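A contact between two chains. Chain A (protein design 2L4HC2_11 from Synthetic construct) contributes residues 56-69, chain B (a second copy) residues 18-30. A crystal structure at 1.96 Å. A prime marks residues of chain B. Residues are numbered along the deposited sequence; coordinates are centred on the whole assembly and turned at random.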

# COMPACT_ATOMS: atom_id res chain seq x y z
N ILE A 56 2.43 4.56 -7.74
CA ILE A 56 1.61 3.75 -6.84
C ILE A 56 2.42 3.33 -5.64
O ILE A 56 1.93 3.37 -4.51
N ILE A 57 3.66 2.93 -5.86
CA ILE A 57 4.46 2.49 -4.74
C ILE A 57 4.66 3.62 -3.75
O ILE A 57 4.52 3.42 -2.54
N ARG A 58 4.96 4.80 -4.26
CA ARG A 58 5.18 5.95 -3.42
C ARG A 58 3.95 6.18 -2.53
O ARG A 58 4.06 6.41 -1.32
N ARG A 59 2.77 6.09 -3.14
CA ARG A 59 1.51 6.27 -2.44
C ARG A 59 1.31 5.20 -1.36
O ARG A 59 0.88 5.51 -0.25
N LEU A 60 1.64 3.95 -1.66
CA LEU A 60 1.51 2.90 -0.66
C LEU A 60 2.44 3.16 0.51
O LEU A 60 2.07 2.96 1.66
N GLN A 61 3.66 3.61 0.20
CA GLN A 61 4.64 3.89 1.23
C GLN A 61 4.14 5.01 2.14
O GLN A 61 4.30 4.94 3.36
N GLU A 62 3.53 6.02 1.54
CA GLU A 62 2.98 7.11 2.33
C GLU A 62 1.85 6.62 3.23
O GLU A 62 1.77 7.01 4.40
N GLN A 63 0.99 5.77 2.69
CA GLN A 63 -0.11 5.23 3.46
C GLN A 63 0.40 4.45 4.66
O GLN A 63 -0.09 4.62 5.78
N SER A 64 1.37 3.62 4.40
CA SER A 64 2.02 2.78 5.37
C SER A 64 2.58 3.62 6.53
O SER A 64 2.34 3.30 7.69
N GLU A 65 3.29 4.70 6.19
CA GLU A 65 3.87 5.55 7.23
C GLU A 65 2.79 6.23 8.06
O GLU A 65 2.93 6.33 9.28
N LYS A 66 1.68 6.62 7.43
CA LYS A 66 0.61 7.22 8.21
C LYS A 66 -0.03 6.21 9.14
O LYS A 66 -0.37 6.54 10.27
N LEU A 67 -0.16 4.97 8.69
CA LEU A 67 -0.74 3.97 9.56
C LEU A 67 0.18 3.70 10.73
O LEU A 67 -0.28 3.46 11.84
N ARG A 68 1.50 3.76 10.48
CA ARG A 68 2.49 3.55 11.52
C ARG A 68 2.30 4.60 12.62
O ARG A 68 2.33 4.27 13.81
N GLU A 69 2.06 5.84 12.19
CA GLU A 69 1.83 6.96 13.10
C GLU A 69 0.58 6.75 13.96
O GLU A 69 0.62 6.97 15.17
N LEU B 18 1.84 -4.63 9.32
CA LEU B 18 2.30 -3.43 8.65
C LEU B 18 3.79 -3.60 8.31
O LEU B 18 4.22 -3.22 7.23
N ASP B 19 4.56 -4.16 9.24
CA ASP B 19 5.99 -4.39 9.03
C ASP B 19 6.21 -5.34 7.87
O ASP B 19 7.14 -5.16 7.07
N LYS B 20 5.35 -6.35 7.76
CA LYS B 20 5.44 -7.27 6.65
C LYS B 20 5.13 -6.58 5.32
O LYS B 20 5.86 -6.80 4.35
N GLN B 21 4.07 -5.75 5.23
CA GLN B 21 3.82 -5.16 3.92
C GLN B 21 4.88 -4.13 3.58
O GLN B 21 5.20 -3.96 2.41
N ARG B 22 5.45 -3.47 4.59
CA ARG B 22 6.54 -2.54 4.35
C ARG B 22 7.67 -3.28 3.64
O ARG B 22 8.17 -2.86 2.59
N LYS B 23 8.05 -4.42 4.21
CA LYS B 23 9.10 -5.23 3.63
C LYS B 23 8.71 -5.76 2.25
O LYS B 23 9.53 -5.76 1.33
N ASP B 24 7.48 -6.24 2.10
CA ASP B 24 7.03 -6.78 0.81
C ASP B 24 7.01 -5.73 -0.28
O ASP B 24 7.40 -5.99 -1.41
N THR B 25 6.53 -4.53 0.07
CA THR B 25 6.43 -3.43 -0.87
C THR B 25 7.81 -3.00 -1.34
O THR B 25 8.01 -2.72 -2.52
N GLU B 26 8.77 -2.96 -0.42
CA GLU B 26 10.13 -2.62 -0.80
C GLU B 26 10.69 -3.63 -1.79
O GLU B 26 11.42 -3.26 -2.71
N GLU B 27 10.34 -4.91 -1.63
CA GLU B 27 10.82 -5.90 -2.59
C GLU B 27 10.19 -5.66 -3.95
O GLU B 27 10.85 -5.87 -4.97
N ILE B 28 8.94 -5.22 -3.97
CA ILE B 28 8.27 -4.95 -5.23
C ILE B 28 8.98 -3.79 -5.93
O ILE B 28 9.21 -3.82 -7.13
N ARG B 29 9.30 -2.76 -5.14
CA ARG B 29 9.97 -1.60 -5.68
C ARG B 29 11.28 -2.03 -6.35
O ARG B 29 11.59 -1.58 -7.47
N LYS B 30 12.03 -2.89 -5.67
CA LYS B 30 13.30 -3.39 -6.19
C LYS B 30 13.13 -4.15 -7.51
O LYS B 30 13.94 -3.98 -8.44

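Designed helical bundles often combine an apolar seam with a buried polar pair and a charged margin, and this contact between two copies of 2L4HC2_11 illustrates all three. The helices run nearly antiparallel, at 161°, with axes 10.6 Å apart at closest approach, so Ile57 lies beside Arg29′ and Ser64 beside Leu18′.

The apolar contacts sit towards both ends of the interface. Ile57 (m, t) points toward the partner and lays its CD1 4.4 Å from Ile28′ CG2 and 3.8 Å from Arg29′ CA, while its CG2 meets Thr25′ CG2 at 4.1 Å. Thr25′ (m) thus offers a methyl to the seam. At the other end, Leu18′ (t, p) directs CD2 against the opposing backbone, 3.6 Å from Arg68 N, and comes within 4.1 Å of Leu67 CB.

Between these ends lies the buried polar pair. Ser64 (t) and Gln21′ (p, p) both point toward the other helix, and Gln21′ NE2 donates to Ser64 OG across a short 2.5 Å. The same amide nitrogen makes a weak hydrogen bond to Leu18′ O at 3.2 Å, within its own helix. Leu18′ CD1, 3.7 Å from Ser64 OG, packs apolar surface beside the hydroxyl.

Charged groups complete the contact. Arg68 (t, t, m) leaves its helix sideways, but its end reaches across: NH2 and NH1 both donate to Asp19′ OD1, at 2.8 and 3.1 Å, forming a salt bridge at the guanidinium edge. Leu18′ CD2 covers one face of that group and Arg22′ NH1 the opposite face, the latter only 3.4 Å from Arg68 NH2, a like-charged approach without a hydrogen bond. Glu65 OE2 lies over a face of the Arg22′ guanidinium, 4.3 Å from Arg22′ NE, so the attraction there is purely one of charge.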

# COMPACT_ATOMS: atom_id res chain seq x y z
CB ILE A 56 1.04 2.47 -7.50
CG1 ILE A 56 0.04 2.79 -8.61
CG2 ILE A 56 0.37 1.62 -6.42
CD1 ILE A 56 -1.20 3.50 -8.12
CB ILE A 57 5.80 1.90 -5.22
CG1 ILE A 57 5.53 0.58 -5.95
CG2 ILE A 57 6.75 1.71 -4.06
CD1 ILE A 57 6.72 0.03 -6.70
CB ARG A 58 5.51 7.18 -4.28
CG ARG A 58 6.00 8.39 -3.52
CD ARG A 58 6.08 9.60 -4.38
NE ARG A 58 4.75 9.99 -4.79
CZ ARG A 58 3.86 10.58 -3.98
NH1 ARG A 58 4.19 10.83 -2.73
NH2 ARG A 58 2.65 10.90 -4.42
CB ARG A 59 0.35 6.27 -3.45
CG ARG A 59 0.35 7.49 -4.36
CD ARG A 59 -0.84 7.57 -5.24
NE ARG A 59 -2.05 7.84 -4.49
CZ ARG A 59 -3.28 7.96 -5.02
NH1 ARG A 59 -3.44 7.82 -6.32
NH2 ARG A 59 -4.31 8.22 -4.23
CB LEU A 60 1.78 1.50 -1.26
CG LEU A 60 0.71 0.94 -2.19
CD1 LEU A 60 1.23 -0.34 -2.84
CD2 LEU A 60 -0.54 0.64 -1.38
CB GLN A 61 5.97 4.24 0.59
CG GLN A 61 6.64 3.07 -0.11
CD GLN A 61 7.92 3.49 -0.81
OE1 GLN A 61 8.10 4.66 -1.18
NE2 GLN A 61 8.83 2.55 -1.00
CB GLU A 62 2.50 8.25 1.43
CG GLU A 62 3.62 9.03 0.75
CD GLU A 62 3.12 10.17 -0.10
OE1 GLU A 62 1.97 10.18 -0.47
OE2 GLU A 62 3.91 11.05 -0.38
CB GLN A 63 -1.04 4.37 2.59
CG GLN A 63 -2.20 3.79 3.37
CD GLN A 63 -3.26 3.16 2.50
OE1 GLN A 63 -3.02 2.19 1.77
NE2 GLN A 63 -4.45 3.73 2.59
CB SER A 64 3.09 1.98 4.68
OG SER A 64 3.77 1.15 5.56
CB GLU A 65 4.82 6.57 6.62
CG GLU A 65 6.08 5.93 6.05
CD GLU A 65 6.86 5.18 7.10
OE1 GLU A 65 7.06 5.71 8.17
OE2 GLU A 65 7.26 4.06 6.84
CB LYS A 66 -0.44 7.88 7.31
CG LYS A 66 0.02 9.22 6.77
CD LYS A 66 0.15 10.20 7.94
CE LYS A 66 0.77 11.53 7.53
NZ LYS A 66 0.95 12.42 8.72
CB LEU A 67 -1.05 2.67 8.80
CG LEU A 67 -2.14 2.79 7.74
CD1 LEU A 67 -2.33 1.45 7.05
CD2 LEU A 67 -3.41 3.30 8.41
CB ARG A 68 3.89 3.57 10.93
CG ARG A 68 5.03 3.26 11.89
CD ARG A 68 6.34 3.17 11.15
NE ARG A 68 6.31 2.08 10.17
CZ ARG A 68 6.50 0.77 10.46
NH1 ARG A 68 6.79 0.37 11.67
NH2 ARG A 68 6.39 -0.16 9.52
CB GLU A 69 1.72 8.28 12.31
CG GLU A 69 3.04 8.75 11.71
CD GLU A 69 2.93 10.00 10.84
OE1 GLU A 69 1.87 10.58 10.74
OE2 GLU A 69 3.94 10.37 10.28
CB LEU B 18 2.08 -2.18 9.52
CG LEU B 18 2.35 -0.83 8.83
CD1 LEU B 18 1.37 -0.66 7.67
CD2 LEU B 18 2.20 0.31 9.83
CB ASP B 19 6.65 -4.88 10.31
CG ASP B 19 6.76 -3.75 11.34
OD1 ASP B 19 6.70 -2.60 10.94
OD2 ASP B 19 6.89 -4.02 12.51
CB LYS B 20 4.53 -8.47 6.84
CG LYS B 20 4.98 -9.42 7.94
CD LYS B 20 4.02 -10.59 8.11
CE LYS B 20 4.49 -11.51 9.23
NZ LYS B 20 3.54 -12.63 9.47
CB GLN B 21 2.44 -4.52 3.75
CG GLN B 21 2.17 -3.33 4.60
CD GLN B 21 2.80 -2.04 4.07
OE1 GLN B 21 3.01 -1.77 2.88
NE2 GLN B 21 3.11 -1.23 5.05
CB ARG B 22 7.01 -1.91 5.66
CG ARG B 22 8.17 -0.94 5.59
CD ARG B 22 8.44 -0.36 6.93
NE ARG B 22 9.63 0.46 6.96
CZ ARG B 22 10.21 0.89 8.09
NH1 ARG B 22 9.69 0.56 9.25
NH2 ARG B 22 11.30 1.63 8.05
CB LYS B 23 9.49 -6.36 4.58
CG LYS B 23 10.66 -7.19 4.08
CD LYS B 23 11.11 -8.22 5.12
CE LYS B 23 12.27 -9.06 4.60
NZ LYS B 23 12.72 -10.07 5.60
CB ASP B 24 5.62 -7.39 0.90
CG ASP B 24 5.49 -8.70 1.67
OD1 ASP B 24 6.49 -9.32 1.99
OD2 ASP B 24 4.36 -9.09 1.88
CB THR B 25 5.63 -2.24 -0.28
OG1 THR B 25 4.28 -2.65 0.00
CG2 THR B 25 5.60 -1.07 -1.25
CB GLU B 26 11.03 -2.49 0.43
CG GLU B 26 12.50 -2.20 0.15
CD GLU B 26 12.80 -0.88 -0.54
OE1 GLU B 26 11.92 -0.06 -0.70
OE2 GLU B 26 13.94 -0.70 -0.91
CB GLU B 27 10.54 -7.32 -2.10
CG GLU B 27 11.42 -7.71 -0.94
CD GLU B 27 12.88 -7.65 -1.33
OE1 GLU B 27 13.21 -8.21 -2.35
OE2 GLU B 27 13.65 -7.02 -0.63
CB ILE B 28 6.78 -4.67 -5.04
CG1 ILE B 28 6.08 -5.91 -4.50
CG2 ILE B 28 6.18 -4.28 -6.38
CD1 ILE B 28 4.68 -5.64 -3.97
CB ARG B 29 10.24 -0.55 -4.62
CG ARG B 29 10.80 0.75 -5.19
CD ARG B 29 11.23 1.68 -4.12
NE ARG B 29 12.36 1.15 -3.39
CZ ARG B 29 13.64 1.21 -3.83
NH1 ARG B 29 13.91 1.78 -4.99
NH2 ARG B 29 14.61 0.68 -3.11
CB LYS B 30 13.97 -4.30 -5.16
CG LYS B 30 14.51 -3.61 -3.92
CD LYS B 30 15.08 -4.67 -3.00
CE LYS B 30 15.53 -4.12 -1.66
NZ LYS B 30 16.00 -5.23 -0.78